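Local atomic coordinates of fumarase E (Shigella flexneri 2a str. 2457T, PDB entry 3C8G), a protein that probably catalyses the hydration of fumarate to malate and belongs to the MtlR/FumE family, named also for the mannitol operon repressor. Residues Gln19-Phe25 against Glu106-Phe110; Leu33-Arg38 against Leu67-Ala73; Arg38-Pro42 against Leu60-Ser64; Ala89-Phe94 against Phe118-Ser124. The contacts are given in a common frame with arbitrary orientation. Numbering follows the deposited sequence.

Overall arrangement
Followed from the N terminus, the all-helical chain opens contact 1 at helix 22-25 and closes it 81 residues later on the loop between helices 85-103 and 113-120. Inside this long loop, helix 29-40 meets the start of helix 70-79 in contact 2, and its C-terminal end meets the loop before helix 70-79 in contact 3; contact 3 nests within contact 2, shares R38 with it and lies about 7 Å away, centre to centre. Contact 4 joins helix 85-103 to residues 118-124 and crosses contact 1. Although contacts 2 and 4 follow in series, they touch through L33 CD1 and F94 CB (3.7 Å), linking helices 29-40 and 85-103.

Contact 1 (Gln19-Phe25 against Glu106-Phe110)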
loop_
_atom_site.group_PDB
_atom_site.type_symbol
_atom_site.label_atom_id
_atom_site.label_comp_id
_atom_site.label_asym_id
_atom_site.label_seq_id
_atom_site.Cartn_x
_atom_site.Cartn_y
_atom_site.Cartn_z
ATOM N N GLN B 19 5.337 2.867 -31.909
ATOM C CA GLN B 19 4.544 4.058 -31.602
ATOM C C GLN B 19 4.981 5.294 -32.393
ATOM O O GLN B 19 6.048 5.818 -32.157
ATOM C CB GLN B 19 4.553 4.350 -30.093
ATOM C CG GLN B 19 4.271 3.125 -29.198
ATOM C CD GLN B 19 2.986 2.354 -29.575
ATOM O OE1 GLN B 19 1.941 2.938 -29.858
ATOM N NE2 GLN B 19 3.077 1.040 -29.573
ATOM N N ASP B 20 4.143 5.771 -33.313
ATOM C CA ASP B 20 4.533 6.892 -34.191
ATOM C C ASP B 20 4.314 8.302 -33.599
ATOM O O ASP B 20 4.606 9.323 -34.254
ATOM C CB ASP B 20 3.891 6.767 -35.585
ATOM C CG ASP B 20 2.374 7.119 -35.590
ATOM O OD1 ASP B 20 1.960 8.173 -35.030
ATOM O OD2 ASP B 20 1.584 6.343 -36.185
ATOM N N ASN B 21 3.800 8.368 -32.373
ATOM C CA ASN B 21 3.600 9.676 -31.728
ATOM C C ASN B 21 3.838 9.655 -30.210
ATOM O O ASN B 21 3.641 8.626 -29.565
ATOM C CB ASN B 21 2.248 10.306 -32.131
ATOM C CG ASN B 21 1.080 9.625 -31.492
ATOM O OD1 ASN B 21 0.909 9.661 -30.296
ATOM N ND2 ASN B 21 0.260 9.014 -32.286
ATOM N N LEU B 22 4.285 10.790 -29.665
ATOM C CA LEU B 22 4.555 10.952 -28.216
ATOM C C LEU B 22 3.433 10.373 -27.306
ATOM O O LEU B 22 3.695 9.598 -26.357
ATOM C CB LEU B 22 4.824 12.430 -27.898
ATOM C CG LEU B 22 5.536 12.940 -26.633
ATOM C CD1 LEU B 22 4.592 13.684 -25.712
ATOM C CD2 LEU B 22 6.350 11.876 -25.851
ATOM N N PHE B 23 2.186 10.693 -27.630
ATOM C CA PHE B 23 1.081 10.290 -26.789
ATOM C C PHE B 23 0.939 8.770 -26.700
ATOM O O PHE B 23 0.750 8.241 -25.605
ATOM C CB PHE B 23 -0.229 10.930 -27.255
ATOM C CG PHE B 23 -1.415 10.413 -26.533
ATOM C CD1 PHE B 23 -2.114 9.313 -27.028
ATOM C CD2 PHE B 23 -1.801 10.986 -25.332
ATOM C CE1 PHE B 23 -3.211 8.813 -26.362
ATOM C CE2 PHE B 23 -2.896 10.486 -24.621
ATOM C CZ PHE B 23 -3.609 9.393 -25.135
ATOM N N SER B 24 0.984 8.083 -27.849
ATOM C CA SER B 24 0.993 6.610 -27.914
ATOM C C SER B 24 2.256 6.065 -27.246
ATOM O O SER B 24 2.229 5.060 -26.517
ATOM C CB SER B 24 0.955 6.113 -29.367
ATOM O OG SER B 24 -0.349 6.152 -29.895
ATOM N N PHE B 25 3.371 6.733 -27.489
ATOM C CA PHE B 25 4.601 6.257 -26.916
ATOM C C PHE B 25 4.477 6.128 -25.391
ATOM O O PHE B 25 4.678 5.045 -24.821
ATOM C CB PHE B 25 5.775 7.146 -27.298
ATOM C CG PHE B 25 7.087 6.557 -26.917
ATOM C CD1 PHE B 25 7.776 5.736 -27.806
ATOM C CD2 PHE B 25 7.624 6.784 -25.651
ATOM C CE1 PHE B 25 8.995 5.156 -27.455
ATOM C CE2 PHE B 25 8.852 6.211 -25.288
ATOM C CZ PHE B 25 9.534 5.394 -26.207
ATOM N N GLU B 106 -3.033 16.042 -24.893
ATOM C CA GLU B 106 -2.411 14.943 -25.644
ATOM C C GLU B 106 -1.500 15.448 -26.722
ATOM O O GLU B 106 -0.873 14.642 -27.376
ATOM C CB GLU B 106 -3.417 14.066 -26.442
ATOM C CG GLU B 106 -4.878 14.199 -26.192
ATOM C CD GLU B 106 -5.441 15.559 -26.514
ATOM O OE1 GLU B 106 -5.673 15.869 -27.726
ATOM O OE2 GLU B 106 -5.664 16.297 -25.510
ATOM N N THR B 107 -1.480 16.745 -26.995
ATOM C CA THR B 107 -0.952 17.160 -28.297
ATOM C C THR B 107 0.577 17.262 -28.391
ATOM O O THR B 107 1.096 17.236 -29.496
ATOM C CB THR B 107 -1.676 18.419 -28.920
ATOM O OG1 THR B 107 -1.224 19.614 -28.268
ATOM C CG2 THR B 107 -3.232 18.306 -28.802
ATOM N N PRO B 108 1.302 17.412 -27.260
ATOM C CA PRO B 108 2.755 17.501 -27.446
ATOM C C PRO B 108 3.378 16.290 -28.155
ATOM O O PRO B 108 3.049 15.147 -27.845
ATOM C CB PRO B 108 3.286 17.630 -26.012
ATOM C CG PRO B 108 2.161 18.222 -25.243
ATOM C CD PRO B 108 0.927 17.594 -25.845
ATOM N N GLY B 109 4.240 16.568 -29.132
ATOM C CA GLY B 109 5.066 15.563 -29.778
ATOM C C GLY B 109 6.487 15.476 -29.229
ATOM O O GLY B 109 6.882 16.245 -28.328
ATOM N N PHE B 110 7.253 14.548 -29.790
ATOM C CA PHE B 110 8.660 14.308 -29.462
ATOM C C PHE B 110 9.563 15.547 -29.493
ATOM O O PHE B 110 10.475 15.686 -28.670
ATOM C CB PHE B 110 9.235 13.264 -30.429
ATOM C CG PHE B 110 8.618 11.894 -30.302
ATOM C CD1 PHE B 110 7.848 11.371 -31.324
ATOM C CD2 PHE B 110 8.846 11.108 -29.176
ATOM C CE1 PHE B 110 7.287 10.099 -31.224
ATOM C CE2 PHE B 110 8.290 9.817 -29.063
ATOM C CZ PHE B 110 7.504 9.324 -30.065
#
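Residues Q19-N21 form a loop that leads into the short helix 22-25, and the irregular segment E106-F110 passes along its first residues, with the CA atoms of L22 and G109 only 4.9 Å apart and those of F23 and E106 5.9 Å apart. The motif is an N-capped helix start packed against an interhelical loop of the all-helical MtlR/FumE fold. N21 is the N-cap: its OD1 accepts from S24 N at 2.9 Å, while its carbonyl O takes F25 N at 2.8 Å to begin the helix. No hydrogen bond crosses between the segments, so the contact depends on apolar packing. L22 is buried and points toward the loop; its CB lies 3.7 Å from G109 CA, and its CD1 is 4.2 Å from P108 CB. L22 and P108 also both touch Y97 and L101 of helix 85-103. F23 reaches E106, CD2 to CB at 3.7 Å, and its ring also meets W98. F110, the residue most covered here, lays its ring against the helix start. One ring face lies against L22 N, at 3.5 Å from CE1, while an edge turns to the face of F25 in an offset edge-to-face pair, centroids 5.9 Å apart and planes at 77°, where F110 CZ comes to 3.9 Å from F25 CB.

Contact 2 (Leu33-Arg38 against Leu67-Ala73)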
loop_
_atom_site.group_PDB
_atom_site.type_symbol
_atom_site.label_atom_id
_atom_site.label_comp_id
_atom_site.label_asym_id
_atom_site.label_seq_id
_atom_site.Cartn_x
_atom_site.Cartn_y
_atom_site.Cartn_z
ATOM N N LEU B 33 5.979 0.125 -17.897
ATOM C CA LEU B 33 6.590 0.440 -16.628
ATOM C C LEU B 33 5.755 -0.106 -15.449
ATOM O O LEU B 33 6.305 -0.638 -14.477
ATOM C CB LEU B 33 6.836 1.945 -16.495
ATOM C CG LEU B 33 7.924 2.558 -17.394
ATOM C CD1 LEU B 33 7.972 4.080 -17.196
ATOM C CD2 LEU B 33 9.323 1.910 -17.176
ATOM N N LEU B 34 4.436 0.018 -15.537
ATOM C CA LEU B 34 3.565 -0.467 -14.477
ATOM C C LEU B 34 3.794 -1.967 -14.345
ATOM O O LEU B 34 4.017 -2.467 -13.235
ATOM C CB LEU B 34 2.090 -0.198 -14.819
ATOM C CG LEU B 34 0.988 0.107 -13.788
ATOM C CD1 LEU B 34 -0.369 -0.296 -14.353
ATOM C CD2 LEU B 34 1.219 -0.571 -12.460
ATOM N N GLN B 35 3.770 -2.684 -15.475
ATOM C CA GLN B 35 3.999 -4.124 -15.412
ATOM C C GLN B 35 5.410 -4.504 -14.966
ATOM O O GLN B 35 5.567 -5.454 -14.197
ATOM C CB GLN B 35 3.537 -4.869 -16.680
ATOM C CG GLN B 35 2.231 -5.786 -16.443
ATOM C CD GLN B 35 1.035 -5.043 -15.763
ATOM O OE1 GLN B 35 0.704 -5.309 -14.599
ATOM N NE2 GLN B 35 0.415 -4.101 -16.492
ATOM N N GLY B 36 6.415 -3.740 -15.409
ATOM C CA GLY B 36 7.764 -3.880 -14.881
ATOM C C GLY B 36 7.803 -3.757 -13.363
ATOM O O GLY B 36 8.414 -4.579 -12.676
ATOM N N ILE B 37 7.137 -2.727 -12.847
ATOM C CA ILE B 37 7.056 -2.466 -11.417
ATOM C C ILE B 37 6.310 -3.620 -10.721
ATOM O O ILE B 37 6.735 -4.107 -9.664
ATOM C CB ILE B 37 6.356 -1.094 -11.156
ATOM C CG1 ILE B 37 7.290 0.078 -11.505
ATOM C CG2 ILE B 37 5.863 -0.978 -9.729
ATOM C CD1 ILE B 37 8.464 0.296 -10.503
ATOM N N ARG B 38 5.216 -4.067 -11.342
ATOM C CA ARG B 38 4.344 -5.079 -10.754
ATOM C C ARG B 38 4.980 -6.465 -10.669
ATOM O O ARG B 38 4.640 -7.218 -9.779
ATOM C CB ARG B 38 2.997 -5.147 -11.491
ATOM C CG ARG B 38 1.922 -4.168 -10.969
ATOM C CD ARG B 38 0.626 -4.233 -11.825
ATOM N NE ARG B 38 -0.511 -4.946 -11.223
ATOM C CZ ARG B 38 -0.782 -5.028 -9.913
ATOM N NH1 ARG B 38 -1.861 -5.684 -9.498
ATOM N NH2 ARG B 38 0.001 -4.449 -9.012
ATOM N N LEU B 67 -2.413 -1.760 -5.020
ATOM C CA LEU B 67 -1.095 -1.534 -5.604
ATOM C C LEU B 67 -1.069 -1.689 -7.147
ATOM O O LEU B 67 -0.001 -1.780 -7.744
ATOM C CB LEU B 67 -0.081 -2.458 -4.935
ATOM C CG LEU B 67 0.347 -2.128 -3.508
ATOM C CD1 LEU B 67 0.745 -3.406 -2.804
ATOM C CD2 LEU B 67 1.494 -1.122 -3.487
ATOM N N ASP B 68 -2.246 -1.721 -7.781
ATOM C CA ASP B 68 -2.352 -1.695 -9.248
ATOM C C ASP B 68 -2.437 -0.211 -9.673
ATOM O O ASP B 68 -3.381 0.220 -10.347
ATOM C CB ASP B 68 -3.585 -2.502 -9.718
ATOM C CG ASP B 68 -3.462 -3.025 -11.166
ATOM O OD1 ASP B 68 -2.527 -2.625 -11.917
ATOM O OD2 ASP B 68 -4.329 -3.853 -11.550
ATOM N N ASP B 69 -1.451 0.561 -9.232
ATOM C CA ASP B 69 -1.360 1.986 -9.511
ATOM C C ASP B 69 0.126 2.346 -9.435
ATOM O O ASP B 69 0.727 2.270 -8.365
ATOM C CB ASP B 69 -2.171 2.751 -8.469
ATOM C CG ASP B 69 -2.086 4.269 -8.622
ATOM O OD1 ASP B 69 -3.108 4.876 -9.011
ATOM O OD2 ASP B 69 -1.034 4.876 -8.319
ATOM N N ILE B 70 0.724 2.727 -10.561
ATOM C CA ILE B 70 2.169 2.963 -10.585
ATOM C C ILE B 70 2.674 3.890 -9.482
ATOM O O ILE B 70 3.743 3.687 -8.952
ATOM C CB ILE B 70 2.700 3.384 -11.997
ATOM C CG1 ILE B 70 4.172 3.001 -12.136
ATOM C CG2 ILE B 70 2.459 4.862 -12.285
ATOM C CD1 ILE B 70 4.635 2.862 -13.596
ATOM N N ASP B 71 1.895 4.891 -9.111
ATOM C CA ASP B 71 2.359 5.851 -8.109
ATOM C C ASP B 71 2.521 5.174 -6.739
ATOM O O ASP B 71 3.632 5.192 -6.173
ATOM C CB ASP B 71 1.442 7.081 -8.036
ATOM C CG ASP B 71 1.191 7.733 -9.408
ATOM O OD1 ASP B 71 2.090 7.723 -10.289
ATOM O OD2 ASP B 71 0.071 8.279 -9.596
ATOM N N VAL B 72 1.445 4.557 -6.223
ATOM C CA VAL B 72 1.480 3.943 -4.887
ATOM C C VAL B 72 2.474 2.788 -4.865
ATOM O O VAL B 72 3.249 2.642 -3.904
ATOM C CB VAL B 72 0.077 3.552 -4.287
ATOM C CG1 VAL B 72 -1.055 4.382 -4.890
ATOM C CG2 VAL B 72 -0.205 2.080 -4.428
ATOM N N ALA B 73 2.496 2.002 -5.937
ATOM C CA ALA B 73 3.556 0.996 -6.120
ATOM C C ALA B 73 5.000 1.555 -6.019
ATOM O O ALA B 73 5.863 0.945 -5.376
ATOM C CB ALA B 73 3.368 0.285 -7.420
#
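I70 has both chi angles trans, which extends its side chain across the gap and sets CD1 3.4 Å from L34 N and 3.8 Å from L33 CB. L34, with chi1 at -148° between wells and chi2 trans, leans over the same isoleucine so that its CG lies 4.1 Å from I70 CB. One turn on, I37 adopts the m,m conformation; CG2 drops onto A73 CB at 3.6 Å and CG1 approaches I70 CG1 at 4.3 Å, while beyond the segments the side chain continues onto L74, I77 and I91. This is helix-on-helix packing within the all-helical MtlR/FumE fold, between the middle of helix 29-40 and the first turn of helix 70-79, which D69 N-caps: its trans side chain lets OD2 accept from V72 N at 3.3 Å and, weakly, from D71 N at 3.0 Å. Just before the cap, D68 is the centre of an inverse gamma turn, with a weak bond from D69 N to L67 O (3.1 Å). R38, m then t before chi3 leaves its well at 104°, lies across this turn. D68 OD1 sits over one face of the guanidinium, 3.2 Å from NE, a salt bridge of charges only with no N-H directed at the oxygen; D68 OD2 instead accepts from S64 N. R38 NH2 approaches L67 O to 3.0 Å at an angle too poor for a hydrogen bond.

Contact 3 (Arg38-Pro42 against Leu60-Ser64); sequences RQFLP and LLAQS
R38 to F40 are helical (phi/psi near -70/-34), part of helix 29-40, and L41 and P42 follow in 3-10 conformation. The facing segment is an irregular loop between helices 50-55 and 70-79, and the nearest CA atoms are those of L41 and L61, 7.8 Å apart. Along the loop, L60 (-73/-19) turns its side chain onto P66 and L67 and also packs on a basic side chain of the neighbouring subunit. L61 (-115/4) carries the contact: in the m,t rotamer it reaches the 3-10 turn, placing CD2 3.6 Å from L41 CB and CD1 4.1 Å from P42 CG. Its carbonyl O lies 2.7 Å from R38 NH1, at an angle too poor for a hydrogen bond. A62 is extended (-67/152), CB pointing away, and its O lies 3.0 Å from the same R38 NH1, near the guanidinium plane. Q63 (-53/135) and S64 (72/4) have the angles of the central pair of a type II turn; Q63 NE2 donates to S64 OG at 2.9 Å. R38 reaches the loop with chi1 -87°, chi2 176°, chi3 104° and chi4 31°, and its NE forms a salt bridge with D68 OD1, while D68 OD2 accepts from S64 N. A leucine and an arginine one turn apart thus meet a connecting loop at the protein surface: helix-to-loop packing at the end of helix 29-40 in the all-helical MtlR/FumE fold.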
loop_
_atom_site.group_PDB
_atom_site.type_symbol
_atom_site.label_atom_id
_atom_site.label_comp_id
_atom_site.label_asym_id
_atom_site.label_seq_id
_atom_site.Cartn_x
_atom_site.Cartn_y
_atom_site.Cartn_z
ATOM N N ARG B 38 5.216 -4.067 -11.342
ATOM C CA ARG B 38 4.344 -5.079 -10.754
ATOM C C ARG B 38 4.980 -6.465 -10.669
ATOM O O ARG B 38 4.640 -7.218 -9.779
ATOM C CB ARG B 38 2.997 -5.147 -11.491
ATOM C CG ARG B 38 1.922 -4.168 -10.969
ATOM C CD ARG B 38 0.626 -4.233 -11.825
ATOM N NE ARG B 38 -0.511 -4.946 -11.223
ATOM C CZ ARG B 38 -0.782 -5.028 -9.913
ATOM N NH1 ARG B 38 -1.861 -5.684 -9.498
ATOM N NH2 ARG B 38 0.001 -4.449 -9.012
ATOM N N GLN B 39 5.883 -6.805 -11.594
ATOM C CA GLN B 39 6.623 -8.073 -11.518
ATOM C C GLN B 39 7.621 -8.008 -10.355
ATOM O O GLN B 39 7.891 -9.023 -9.722
ATOM C CB GLN B 39 7.338 -8.448 -12.844
ATOM C CG GLN B 39 6.818 -7.717 -14.096
ATOM C CD GLN B 39 6.608 -8.599 -15.350
ATOM O OE1 GLN B 39 7.564 -8.981 -16.038
ATOM N NE2 GLN B 39 5.340 -8.876 -15.669
ATOM N N PHE B 40 8.132 -6.814 -10.066
ATOM C CA PHE B 40 9.088 -6.594 -8.987
ATOM C C PHE B 40 8.464 -6.727 -7.608
ATOM O O PHE B 40 9.074 -7.273 -6.714
ATOM C CB PHE B 40 9.721 -5.207 -9.129
ATOM C CG PHE B 40 10.756 -4.885 -8.074
ATOM C CD1 PHE B 40 10.396 -4.217 -6.907
ATOM C CD2 PHE B 40 12.097 -5.222 -8.267
ATOM C CE1 PHE B 40 11.355 -3.916 -5.938
ATOM C CE2 PHE B 40 13.068 -4.932 -7.304
ATOM C CZ PHE B 40 12.706 -4.278 -6.149
ATOM N N LEU B 41 7.252 -6.223 -7.445
ATOM C CA LEU B 41 6.583 -6.183 -6.135
ATOM C C LEU B 41 6.684 -7.440 -5.226
ATOM O O LEU B 41 6.915 -7.297 -4.028
ATOM C CB LEU B 41 5.122 -5.726 -6.308
ATOM C CG LEU B 41 4.590 -4.285 -6.099
ATOM C CD1 LEU B 41 5.617 -3.138 -6.038
ATOM C CD2 LEU B 41 3.499 -3.992 -7.140
ATOM N N PRO B 42 6.506 -8.666 -5.783
ATOM C CA PRO B 42 6.727 -9.896 -4.984
ATOM C C PRO B 42 8.034 -9.916 -4.204
ATOM O O PRO B 42 8.083 -10.472 -3.105
ATOM C CB PRO B 42 6.754 -11.006 -6.037
ATOM C CG PRO B 42 5.912 -10.468 -7.162
ATOM C CD PRO B 42 6.049 -8.978 -7.154
ATOM N N LEU B 60 -2.860 -8.364 -2.150
ATOM C CA LEU B 60 -2.179 -7.070 -2.188
ATOM C C LEU B 60 -1.710 -6.756 -3.604
ATOM O O LEU B 60 -1.445 -5.611 -3.951
ATOM C CB LEU B 60 -0.989 -7.098 -1.237
ATOM C CG LEU B 60 -0.737 -6.040 -0.159
ATOM C CD1 LEU B 60 -1.983 -5.336 0.341
ATOM C CD2 LEU B 60 -0.030 -6.724 0.992
ATOM N N LEU B 61 -1.630 -7.792 -4.425
ATOM C CA LEU B 61 -1.068 -7.685 -5.755
ATOM C C LEU B 61 -2.111 -7.936 -6.846
ATOM O O LEU B 61 -1.781 -7.951 -8.037
ATOM C CB LEU B 61 0.096 -8.676 -5.902
ATOM C CG LEU B 61 1.327 -8.443 -5.029
ATOM C CD1 LEU B 61 2.344 -9.533 -5.270
ATOM C CD2 LEU B 61 1.942 -7.078 -5.285
ATOM N N ALA B 62 -3.362 -8.134 -6.442
ATOM C CA ALA B 62 -4.400 -8.577 -7.368
ATOM C C ALA B 62 -4.671 -7.492 -8.388
ATOM O O ALA B 62 -4.459 -6.309 -8.096
ATOM C CB ALA B 62 -5.670 -8.942 -6.612
ATOM N N GLN B 63 -5.118 -7.877 -9.584
ATOM C CA GLN B 63 -5.515 -6.862 -10.551
ATOM C C GLN B 63 -6.524 -5.927 -9.880
ATOM O O GLN B 63 -7.425 -6.382 -9.169
ATOM C CB GLN B 63 -6.111 -7.446 -11.827
ATOM C CG GLN B 63 -6.550 -6.332 -12.815
ATOM C CD GLN B 63 -7.812 -6.694 -13.597
ATOM O OE1 GLN B 63 -7.772 -7.554 -14.485
ATOM N NE2 GLN B 63 -8.941 -6.043 -13.265
ATOM N N SER B 64 -6.318 -4.625 -10.080
ATOM C CA SER B 64 -7.202 -3.564 -9.589
ATOM C C SER B 64 -7.130 -3.344 -8.087
ATOM O O SER B 64 -7.867 -2.512 -7.559
ATOM C CB SER B 64 -8.652 -3.781 -10.040
ATOM O OG SER B 64 -8.722 -3.843 -11.458
#

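Contact 4 (Ala89-Phe94 against Phe118-Ser124)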
loop_
_atom_site.group_PDB
_atom_site.type_symbol
_atom_site.label_atom_id
_atom_site.label_comp_id
_atom_site.label_asym_id
_atom_site.label_seq_id
_atom_site.Cartn_x
_atom_site.Cartn_y
_atom_site.Cartn_z
ATOM N N ALA B 89 12.964 9.037 -9.142
ATOM C CA ALA B 89 12.765 10.288 -9.890
ATOM C C ALA B 89 12.340 9.993 -11.339
ATOM O O ALA B 89 11.335 10.512 -11.833
ATOM C CB ALA B 89 14.029 11.143 -9.858
ATOM N N ASP B 90 13.077 9.119 -11.999
ATOM C CA ASP B 90 12.831 8.895 -13.404
ATOM C C ASP B 90 11.414 8.371 -13.630
ATOM O O ASP B 90 10.654 8.933 -14.439
ATOM C CB ASP B 90 13.876 7.951 -14.019
ATOM C CG ASP B 90 15.215 8.634 -14.307
ATOM O OD1 ASP B 90 15.434 9.802 -13.845
ATOM O OD2 ASP B 90 16.054 7.973 -14.996
ATOM N N ILE B 91 11.057 7.309 -12.906
ATOM C CA ILE B 91 9.798 6.621 -13.175
ATOM C C ILE B 91 8.654 7.515 -12.764
ATOM O O ILE B 91 7.659 7.616 -13.458
ATOM C CB ILE B 91 9.694 5.288 -12.457
ATOM C CG1 ILE B 91 10.878 4.403 -12.840
ATOM C CG2 ILE B 91 8.394 4.636 -12.837
ATOM C CD1 ILE B 91 10.863 3.025 -12.213
ATOM N N THR B 92 8.819 8.197 -11.643
ATOM C CA THR B 92 7.892 9.253 -11.261
ATOM C C THR B 92 7.720 10.254 -12.411
ATOM O O THR B 92 6.600 10.547 -12.808
ATOM C CB THR B 92 8.358 9.928 -9.964
ATOM O OG1 THR B 92 8.304 8.946 -8.933
ATOM C CG2 THR B 92 7.442 11.079 -9.561
ATOM N N HIS B 93 8.819 10.727 -12.987
ATOM C CA HIS B 93 8.695 11.667 -14.096
ATOM C C HIS B 93 7.913 11.084 -15.259
ATOM O O HIS B 93 7.063 11.762 -15.818
ATOM C CB HIS B 93 10.043 12.227 -14.539
ATOM C CG HIS B 93 10.633 13.212 -13.569
ATOM N ND1 HIS B 93 9.865 14.112 -12.856
ATOM C CD2 HIS B 93 11.917 13.441 -13.198
ATOM C CE1 HIS B 93 10.648 14.850 -12.092
ATOM N NE2 HIS B 93 11.898 14.475 -12.295
ATOM N N PHE B 94 8.170 9.832 -15.617
ATOM C CA PHE B 94 7.390 9.208 -16.707
ATOM C C PHE B 94 5.923 9.151 -16.330
ATOM O O PHE B 94 5.067 9.213 -17.199
ATOM C CB PHE B 94 7.870 7.785 -17.040
ATOM C CG PHE B 94 8.878 7.722 -18.155
ATOM C CD1 PHE B 94 10.234 7.990 -17.912
ATOM C CD2 PHE B 94 8.491 7.368 -19.430
ATOM C CE1 PHE B 94 11.156 7.941 -18.896
ATOM C CE2 PHE B 94 9.433 7.288 -20.452
ATOM C CZ PHE B 94 10.765 7.575 -20.182
ATOM N N PHE B 118 11.073 17.599 -20.285
ATOM C CA PHE B 118 10.910 16.356 -19.585
ATOM C C PHE B 118 12.179 15.523 -19.744
ATOM O O PHE B 118 12.703 15.017 -18.732
ATOM C CB PHE B 118 9.648 15.660 -20.070
ATOM C CG PHE B 118 9.615 14.186 -19.833
ATOM C CD1 PHE B 118 9.900 13.310 -20.864
ATOM C CD2 PHE B 118 9.227 13.674 -18.601
ATOM C CE1 PHE B 118 9.832 11.938 -20.669
ATOM C CE2 PHE B 118 9.158 12.306 -18.376
ATOM C CZ PHE B 118 9.477 11.431 -19.409
ATOM N N ILE B 119 12.715 15.410 -20.973
ATOM C CA ILE B 119 13.880 14.544 -21.132
ATOM C C ILE B 119 15.167 15.061 -20.479
ATOM O O ILE B 119 16.056 14.281 -20.204
ATOM C CB ILE B 119 14.140 14.108 -22.553
ATOM C CG1 ILE B 119 14.727 15.244 -23.373
ATOM C CG2 ILE B 119 12.866 13.409 -23.172
ATOM C CD1 ILE B 119 14.747 14.927 -24.836
ATOM N N SER B 120 15.231 16.359 -20.193
ATOM C CA SER B 120 16.352 16.961 -19.462
ATOM C C SER B 120 16.394 16.570 -17.982
ATOM O O SER B 120 17.435 16.647 -17.352
ATOM C CB SER B 120 16.306 18.484 -19.582
ATOM O OG SER B 120 15.871 18.827 -20.887
ATOM N N ASN B 121 15.270 16.138 -17.438
ATOM C CA ASN B 121 15.236 15.656 -16.064
ATOM C C ASN B 121 15.071 14.147 -15.933
ATOM O O ASN B 121 14.675 13.676 -14.867
ATOM C CB ASN B 121 14.091 16.329 -15.327
ATOM C CG ASN B 121 14.282 17.808 -15.230
ATOM O OD1 ASN B 121 15.375 18.285 -14.903
ATOM N ND2 ASN B 121 13.233 18.558 -15.549
ATOM N N VAL B 122 15.338 13.405 -17.019
ATOM C CA VAL B 122 15.395 11.948 -16.953
ATOM C C VAL B 122 16.865 11.591 -16.851
ATOM O O VAL B 122 17.642 11.867 -17.793
ATOM C CB VAL B 122 14.746 11.300 -18.193
ATOM C CG1 VAL B 122 15.087 9.788 -18.313
ATOM C CG2 VAL B 122 13.225 11.557 -18.241
ATOM N N ASN B 123 17.252 11.007 -15.716
ATOM C CA ASN B 123 18.662 10.769 -15.374
ATOM C C ASN B 123 19.305 9.705 -16.251
ATOM O O ASN B 123 20.500 9.759 -16.542
ATOM C CB ASN B 123 18.816 10.299 -13.930
ATOM C CG ASN B 123 18.549 11.379 -12.929
ATOM O OD1 ASN B 123 19.361 12.276 -12.733
ATOM N ND2 ASN B 123 17.425 11.279 -12.252
ATOM N N SER B 124 18.517 8.716 -16.651
ATOM C CA SER B 124 19.051 7.659 -17.502
ATOM C C SER B 124 19.345 8.182 -18.902
ATOM O O SER B 124 20.134 7.599 -19.634
ATOM C CB SER B 124 18.135 6.438 -17.526
ATOM O OG SER B 124 16.857 6.782 -18.011
#
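The carboxylate of D90, buried on helix 85-103, satisfies the start of helix 123-126. The first backbone amides of a helix have no carbonyl of the preceding turn to bond to, and V122, at the N-cap position, has no polar side-chain atom to offer. D90 OD1 therefore accepts from N123 N (2.9 Å, 167°) and from N123 ND2 (2.9 Å, 143°), and D90 OD2 accepts from S124 N (3.1 Å, 148°) and weakly from S124 OG (3.3 Å). One turn along, H93 brings CD2 to 3.2 Å from N121 O, and its ND1 has a weak hydrogen bond with Q96 OE1. Next to the polar cluster, F118 turns its edge to the face of F94 in a T-shaped pair, centroids 5.2 Å apart and planes at 77°; V122 CG2 lies 4.2 Å from F94 CE1. M26 touches both phenylalanines, F94 also reaches L33 of helix 29-40, and S124 rests on A162 and T165 of helix 158-166.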